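Local coordinates for sporulation inhibitor of replication protein SirA (Bacillus subtilis, PDB 4TPS), which inhibits the initiation of DNA replication during sporulation, enforcing diploidy by keeping the initiator DnaA from the replication origin or from its partner DnaD, at residues His66-Leu75 with Ile120-Val128. Residues are numbered along the deposited sequence; the frame is centred on the assembly and turned at random. Where two conformers were deposited one is given.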
ATOM      1  N   HIS A  66      -0.125 -21.168   4.046  1.00 16.22           N
ATOM      2  CA  HIS A  66       1.200 -21.118   4.632  1.00 14.35           C
ATOM      3  C   HIS A  66       1.117 -20.614   6.087  1.00 14.06           C
ATOM      4  O   HIS A  66       1.713 -21.176   6.985  1.00 16.19           O
ATOM      5  CB  HIS A  66       2.095 -20.244   3.755  1.00 15.68           C
ATOM      6  CG  HIS A  66       3.545 -20.223   4.127  1.00 18.35           C
ATOM      7  ND1 HIS A  66       4.250 -21.334   4.531  1.00 21.39           N
ATOM      8  CD2 HIS A  66       4.441 -19.207   4.109  1.00 21.76           C
ATOM      9  CE1 HIS A  66       5.497 -20.993   4.787  1.00 20.17           C
ATOM     10  NE2 HIS A  66       5.650 -19.716   4.516  1.00 20.22           N
ATOM     11  N   MET A  67       0.351 -19.554   6.284  1.00 14.66           N
ATOM     12  CA  MET A  67       0.176 -18.988   7.654  1.00 16.77           C
ATOM     13  C   MET A  67      -0.454 -20.022   8.568  1.00 14.68           C
ATOM     14  O   MET A  67      -0.016 -20.163   9.709  1.00 16.08           O
ATOM     15  CB  MET A  67      -0.627 -17.703   7.616  1.00 19.82           C
ATOM     16  CG  MET A  67       0.124 -16.498   7.134  1.00 22.67           C
ATOM     17  SD  MET A  67       1.681 -16.228   8.013  1.00 25.52           S
ATOM     18  CE  MET A  67       1.069 -16.156   9.646  1.00 29.64           C
ATOM     19  N   HIS A  68      -1.523 -20.700   8.105  1.00 15.72           N
ATOM     20  CA  HIS A  68      -2.197 -21.677   8.929  1.00 15.98           C
ATOM     21  C   HIS A  68      -1.189 -22.734   9.396  1.00 17.36           C
ATOM     22  O   HIS A  68      -1.162 -23.104  10.577  1.00 17.49           O
ATOM     23  CB  HIS A  68      -3.289 -22.406   8.197  1.00 18.14           C
ATOM     24  CG  HIS A  68      -4.571 -21.673   8.095  1.00 17.39           C
ATOM     25  ND1 HIS A  68      -5.270 -21.248   9.193  1.00 19.84           N
ATOM     26  CD2 HIS A  68      -5.352 -21.393   7.024  1.00 17.97           C
ATOM     27  CE1 HIS A  68      -6.406 -20.693   8.814  1.00 18.63           C
ATOM     28  NE2 HIS A  68      -6.481 -20.781   7.503  1.00 17.33           N
ATOM     29  N   GLN A  69      -0.375 -23.237   8.460  1.00 16.44           N
ATOM     30  CA  GLN A  69       0.591 -24.264   8.803  1.00 16.97           C
ATOM     31  C   GLN A  69       1.595 -23.798   9.845  1.00 17.64           C
ATOM     32  O   GLN A  69       1.863 -24.499  10.837  1.00 18.30           O
ATOM     33  CB  GLN A  69       1.254 -24.758   7.554  1.00 17.64           C
ATOM     34  CG  GLN A  69       0.227 -25.420   6.629  1.00 25.64           C
ATOM     35  CD  GLN A  69       0.724 -25.735   5.221  1.00 24.47           C
ATOM     36  OE1 GLN A  69       1.557 -25.021   4.656  1.00 24.86           O
ATOM     37  NE2 GLN A  69       0.170 -26.812   4.626  1.00 30.01           N
ATOM     38  N   ARG A  70       2.155 -22.626   9.605  1.00 14.53           N
ATOM     39  CA  ARG A  70       3.126 -22.066  10.522  1.00 16.15           C
ATOM     40  C   ARG A  70       2.566 -21.738  11.903  1.00 16.63           C
ATOM     41  O   ARG A  70       3.232 -21.999  12.953  1.00 17.39           O
ATOM     42  CB  ARG A  70       3.775 -20.816   9.893  1.00 20.04           C
ATOM     43  CG  ARG A  70       4.636 -21.088   8.675  1.00 20.23           C
ATOM     44  CD  ARG A  70       5.901 -21.834   9.087  1.00 19.37           C
ATOM     45  NE  ARG A  70       6.832 -22.084   7.967  1.00 20.08           N
ATOM     46  CZ  ARG A  70       7.850 -21.301   7.620  1.00 21.94           C
ATOM     47  NH1 ARG A  70       8.136 -20.186   8.286  1.00 24.96           N
ATOM     48  NH2 ARG A  70       8.625 -21.658   6.590  1.00 23.99           N
ATOM     49  N   LEU A  71       1.360 -21.213  11.915  1.00 17.79           N
ATOM     50  CA  LEU A  71       0.686 -20.935  13.200  1.00 18.44           C
ATOM     51  C   LEU A  71       0.416 -22.201  13.999  1.00 18.13           C
ATOM     52  O   LEU A  71       0.688 -22.256  15.210  1.00 20.47           O
ATOM     53  CB  LEU A  71      -0.619 -20.178  12.955  1.00 16.81           C
ATOM     54  CG  LEU A  71      -0.438 -18.711  12.518  1.00 14.51           C
ATOM     55  CD1 LEU A  71      -1.736 -18.222  11.882  1.00 19.88           C
ATOM     56  CD2 LEU A  71      -0.032 -17.842  13.692  1.00 20.20           C
ATOM     57  N   LYS A  72      -0.144 -23.205  13.361  1.00 18.82           N
ATOM     58  CA  LYS A  72      -0.475 -24.427  14.078  1.00 21.82           C
ATOM     59  C   LYS A  72       0.746 -25.098  14.620  1.00 23.35           C
ATOM     60  O   LYS A  72       0.713 -25.653  15.724  1.00 29.35           O
ATOM     61  CB  LYS A  72      -1.199 -25.398  13.179  1.00 23.44           C
ATOM     62  CG  LYS A  72      -2.634 -24.988  12.856  1.00 29.31           C
ATOM     63  CD  LYS A  72      -3.381 -26.182  12.275  1.00 39.92           C
ATOM     64  CE  LYS A  72      -4.251 -25.795  11.102  1.00 48.48           C
ATOM     65  NZ  LYS A  72      -5.044 -24.617  11.490  1.00 54.57           N
ATOM     66  N   MET A  73       1.861 -25.026  13.902  1.00 20.35           N
ATOM     67  CA  MET A  73       3.107 -25.600  14.415  0.50 25.00           C
ATOM     68  C   MET A  73       3.636 -24.847  15.628  1.00 25.51           C
ATOM     69  O   MET A  73       4.006 -25.449  16.649  1.00 27.02           O
ATOM     70  CB  MET A  73       4.192 -25.537  13.362  0.50 25.03           C
ATOM     71  CG  MET A  73       4.043 -26.493  12.253  0.50 31.16           C
ATOM     72  SD  MET A  73       5.310 -25.912  11.142  0.50 30.94           S
ATOM     73  CE  MET A  73       4.627 -26.662   9.677  0.50 31.79           C
ATOM     74  N   ASN A  74       3.678 -23.533  15.533  1.00 20.91           N
ATOM     75  CA  ASN A  74       4.189 -22.706  16.588  1.00 21.73           C
ATOM     76  C   ASN A  74       3.341 -22.668  17.858  1.00 26.43           C
ATOM     77  O   ASN A  74       3.894 -22.546  18.955  1.00 27.12           O
ATOM     78  CB  ASN A  74       4.363 -21.303  16.095  1.00 21.90           C
ATOM     79  CG  ASN A  74       5.314 -20.550  16.960  1.00 25.23           C
ATOM     80  OD1 ASN A  74       6.525 -20.832  16.995  1.00 32.11           O
ATOM     81  ND2 ASN A  74       4.794 -19.657  17.715  1.00 27.40           N
ATOM     82  N   LEU A  75       2.021 -22.747  17.705  1.00 23.95           N
ATOM     83  CA  LEU A  75       1.099 -22.658  18.847  1.00 23.33           C
ATOM     84  C   LEU A  75       0.778 -24.014  19.517  1.00 26.84           C
ATOM     85  O   LEU A  75       0.038 -24.058  20.487  1.00 24.11           O
ATOM     86  CB  LEU A  75      -0.199 -21.971  18.432  1.00 20.05           C
ATOM     87  CG  LEU A  75      -0.030 -20.581  17.854  1.00 23.16           C
ATOM     88  CD1 LEU A  75      -1.400 -20.049  17.453  1.00 19.14           C
ATOM     89  CD2 LEU A  75       0.623 -19.631  18.836  1.00 30.53           C
ATOM     90  N   ILE A 120       4.299 -13.414  19.940  1.00 18.59           N
ATOM     91  CA  ILE A 120       4.117 -14.783  19.465  1.00 19.64           C
ATOM     92  C   ILE A 120       3.706 -14.795  17.960  1.00 19.63           C
ATOM     93  O   ILE A 120       4.269 -15.547  17.149  1.00 19.15           O
ATOM     94  CB  ILE A 120       3.132 -15.565  20.353  1.00 21.83           C
ATOM     95  CG1 ILE A 120       3.866 -15.921  21.682  1.00 28.25           C
ATOM     96  CG2 ILE A 120       2.651 -16.818  19.677  1.00 25.05           C
ATOM     97  CD1 ILE A 120       3.001 -16.550  22.705  1.00 34.81           C
ATOM     98  N   PHE A 121       2.772 -13.912  17.612  1.00 15.98           N
ATOM     99  CA  PHE A 121       2.333 -13.794  16.232  1.00 15.70           C
ATOM    100  C   PHE A 121       3.397 -13.126  15.340  1.00 14.76           C
ATOM    101  O   PHE A 121       3.641 -13.573  14.217  1.00 15.62           O
ATOM    102  CB  PHE A 121       1.010 -13.065  16.160  1.00 15.06           C
ATOM    103  CG  PHE A 121      -0.159 -13.844  16.760  1.00 16.34           C
ATOM    104  CD1 PHE A 121      -0.499 -15.076  16.276  1.00 16.49           C
ATOM    105  CD2 PHE A 121      -0.934 -13.292  17.749  1.00 16.67           C
ATOM    106  CE1 PHE A 121      -1.559 -15.814  16.789  1.00 14.85           C
ATOM    107  CE2 PHE A 121      -2.002 -14.002  18.286  1.00 16.77           C
ATOM    108  CZ  PHE A 121      -2.305 -15.261  17.793  1.00 17.11           C
ATOM    109  N   PHE A 122       4.037 -12.083  15.846  1.00 14.79           N
ATOM    110  CA  PHE A 122       5.039 -11.348  15.074  1.00 13.60           C
ATOM    111  C   PHE A 122       6.192 -12.271  14.752  1.00 15.25           C
ATOM    112  O   PHE A 122       6.796 -12.143  13.687  1.00 17.09           O
ATOM    113  CB  PHE A 122       5.610 -10.104  15.784  1.00 13.96           C
ATOM    114  CG  PHE A 122       4.620  -8.953  15.985  1.00 14.31           C
ATOM    115  CD1 PHE A 122       3.521  -8.794  15.190  1.00 14.65           C
ATOM    116  CD2 PHE A 122       4.911  -7.946  16.917  1.00 16.28           C
ATOM    117  CE1 PHE A 122       2.643  -7.746  15.378  1.00 14.18           C
ATOM    118  CE2 PHE A 122       4.045  -6.885  17.103  1.00 16.07           C
ATOM    119  CZ  PHE A 122       2.929  -6.759  16.282  1.00 17.36           C
ATOM    120  N   GLU A 123       6.552 -13.165  15.662  1.00 15.62           N
ATOM    121  CA  GLU A 123       7.656 -14.102  15.401  1.00 16.48           C
ATOM    122  C   GLU A 123       7.295 -15.066  14.244  1.00 18.46           C
ATOM    123  O   GLU A 123       8.141 -15.357  13.402  1.00 20.07           O
ATOM    124  CB  GLU A 123       7.969 -14.930  16.642  1.00 23.20           C
ATOM    125  CG  GLU A 123       9.280 -15.649  16.537  1.00 38.39           C
ATOM    126  CD  GLU A 123      10.512 -14.750  16.791  1.00 54.58           C
ATOM    127  OE1 GLU A 123      11.616 -15.319  16.903  1.00 69.68           O
ATOM    128  OE2 GLU A 123      10.431 -13.495  16.866  1.00 51.07           O
ATOM    129  N   VAL A 124       6.050 -15.537  14.164  1.00 16.14           N
ATOM    130  CA  VAL A 124       5.657 -16.388  13.034  1.00 16.87           C
ATOM    131  C   VAL A 124       5.763 -15.563  11.719  1.00 16.33           C
ATOM    132  O   VAL A 124       6.387 -15.984  10.747  1.00 17.63           O
ATOM    133  CB  VAL A 124       4.243 -16.905  13.240  1.00 16.14           C
ATOM    134  CG1 VAL A 124       3.696 -17.606  12.009  1.00 20.76           C
ATOM    135  CG2 VAL A 124       4.189 -17.838  14.456  1.00 20.58           C
ATOM    136  N   LEU A 125       5.226 -14.371  11.737  1.00 15.28           N
ATOM    137  CA  LEU A 125       5.217 -13.475  10.568  1.00 14.54           C
ATOM    138  C   LEU A 125       6.628 -13.140  10.068  1.00 14.64           C
ATOM    139  O   LEU A 125       6.904 -13.240   8.890  1.00 16.10           O
ATOM    140  CB  LEU A 125       4.445 -12.168  10.897  1.00 14.35           C
ATOM    141  CG  LEU A 125       2.929 -12.372  11.076  1.00 15.95           C
ATOM    142  CD1 LEU A 125       2.305 -11.083  11.584  1.00 17.81           C
ATOM    143  CD2 LEU A 125       2.255 -12.771   9.819  1.00 18.45           C
ATOM    144  N   ARG A 126       7.530 -12.808  10.972  1.00 13.18           N
ATOM    145  CA  ARG A 126       8.851 -12.383  10.593  1.00 16.24           C
ATOM    146  C   ARG A 126       9.650 -13.560  10.022  1.00 18.32           C
ATOM    147  O   ARG A 126      10.556 -13.332   9.262  1.00 21.44           O
ATOM    148  CB  ARG A 126       9.567 -11.631  11.711  1.00 19.99           C
ATOM    149  CG  ARG A 126      10.164 -12.495  12.799  1.00 24.03           C
ATOM    150  CD  ARG A 126      10.582 -11.641  13.983  1.00 32.78           C
ATOM    151  NE  ARG A 126      11.421 -12.467  14.844  1.00 40.22           N
ATOM    152  CZ  ARG A 126      12.706 -12.246  15.115  1.00 55.36           C
ATOM    153  NH1 ARG A 126      13.376 -11.187  14.646  1.00 60.55           N
ATOM    154  NH2 ARG A 126      13.338 -13.099  15.896  1.00 81.34           N
ATOM    155  N   LYS A 127       9.297 -14.798  10.387  1.00 18.57           N
ATOM    156  CA  LYS A 127       9.938 -15.951   9.773  1.00 20.89           C
ATOM    157  C   LYS A 127       9.329 -16.349   8.404  1.00 20.64           C
ATOM    158  O   LYS A 127       9.904 -17.090   7.631  1.00 26.61           O
ATOM    159  CB  LYS A 127       9.887 -17.117  10.768  1.00 20.66           C
ATOM    160  CG  LYS A 127      10.768 -16.874  12.000  1.00 22.75           C
ATOM    161  CD  LYS A 127      10.557 -17.971  13.011  1.00 30.35           C
ATOM    162  CE  LYS A 127      11.344 -17.758  14.291  1.00 43.18           C
ATOM    163  NZ  LYS A 127      10.774 -18.485  15.489  1.00 39.88           N
ATOM    164  N   VAL A 128       8.155 -15.845   8.100  1.00 19.69           N
ATOM    165  CA  VAL A 128       7.542 -16.042   6.820  1.00 19.58           C
ATOM    166  C   VAL A 128       8.072 -15.043   5.811  1.00 18.67           C
ATOM    167  O   VAL A 128       8.335 -15.411   4.658  1.00 22.72           O
ATOM    168  CB  VAL A 128       6.026 -15.923   6.952  1.00 18.28           C
ATOM    169  CG1 VAL A 128       5.330 -15.802   5.583  1.00 19.90           C
ATOM    170  CG2 VAL A 128       5.502 -17.144   7.713  1.00 18.88           C
TER
HETATM  171  O   HOH W   1       8.027 -18.162   3.964  1.00 30.22           O
HETATM  172  O   HOH W   2       6.783 -18.850  10.671  1.00 22.33           O
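Val124 is a knob in the hole formed by Met67, Arg70, Leu71 and Asn74, where the axes of helices 66-75 and 120-128 approach to 10.1 Å with 132° between their N-to-C directions, about midway between perpendicular and antiparallel. Its two methyls divide the hole: CG1 meets the Met67 methyl and Arg70 CB, whereas CG2 lies 3.8 Å from Asn74 CB. The other apolar contacts are made by the ends of Met67, Leu71 and Leu75. Met67, bent at both chi2 (-52°) and chi3 (-56°), brings its end back toward the partner helix, so that CE reaches Leu125 CD2 at 3.6 Å while SD touches Val128 CG2. With an alanine here the thioether and its methyl are gone, which would probably leave a gap between Val124, Leu125 and Val128. Leu71 CD2 comes to the edge of the Phe121 ring, in its plane and 3.8 Å from CD1, and Leu75 CD2 meets Ile120 CG2 at 3.6 Å. Met67, Leu71 and Phe121 also rest on strand 96-103, through Met102, Phe100 and Ala98, which places the helix pair against the antiparallel sheet.

Polar links pass through water. One water bridges Arg70 NH1 (3.1 Å), from which it accepts, and Val124 O, to which it donates; it lies in the guanidinium plane, at the edge. A second water lies 2.9 Å from both His66 NE2 and Val128 O, and donates to the carbonyl; within helix 66-75, His66 CE1 sits above one face of the Arg70 guanidinium, offset toward its rim. The chemistry therefore implies an association carried by side-chain shape in the buried layer, with hydrated polar groups bridging to backbone carbonyls along its margin.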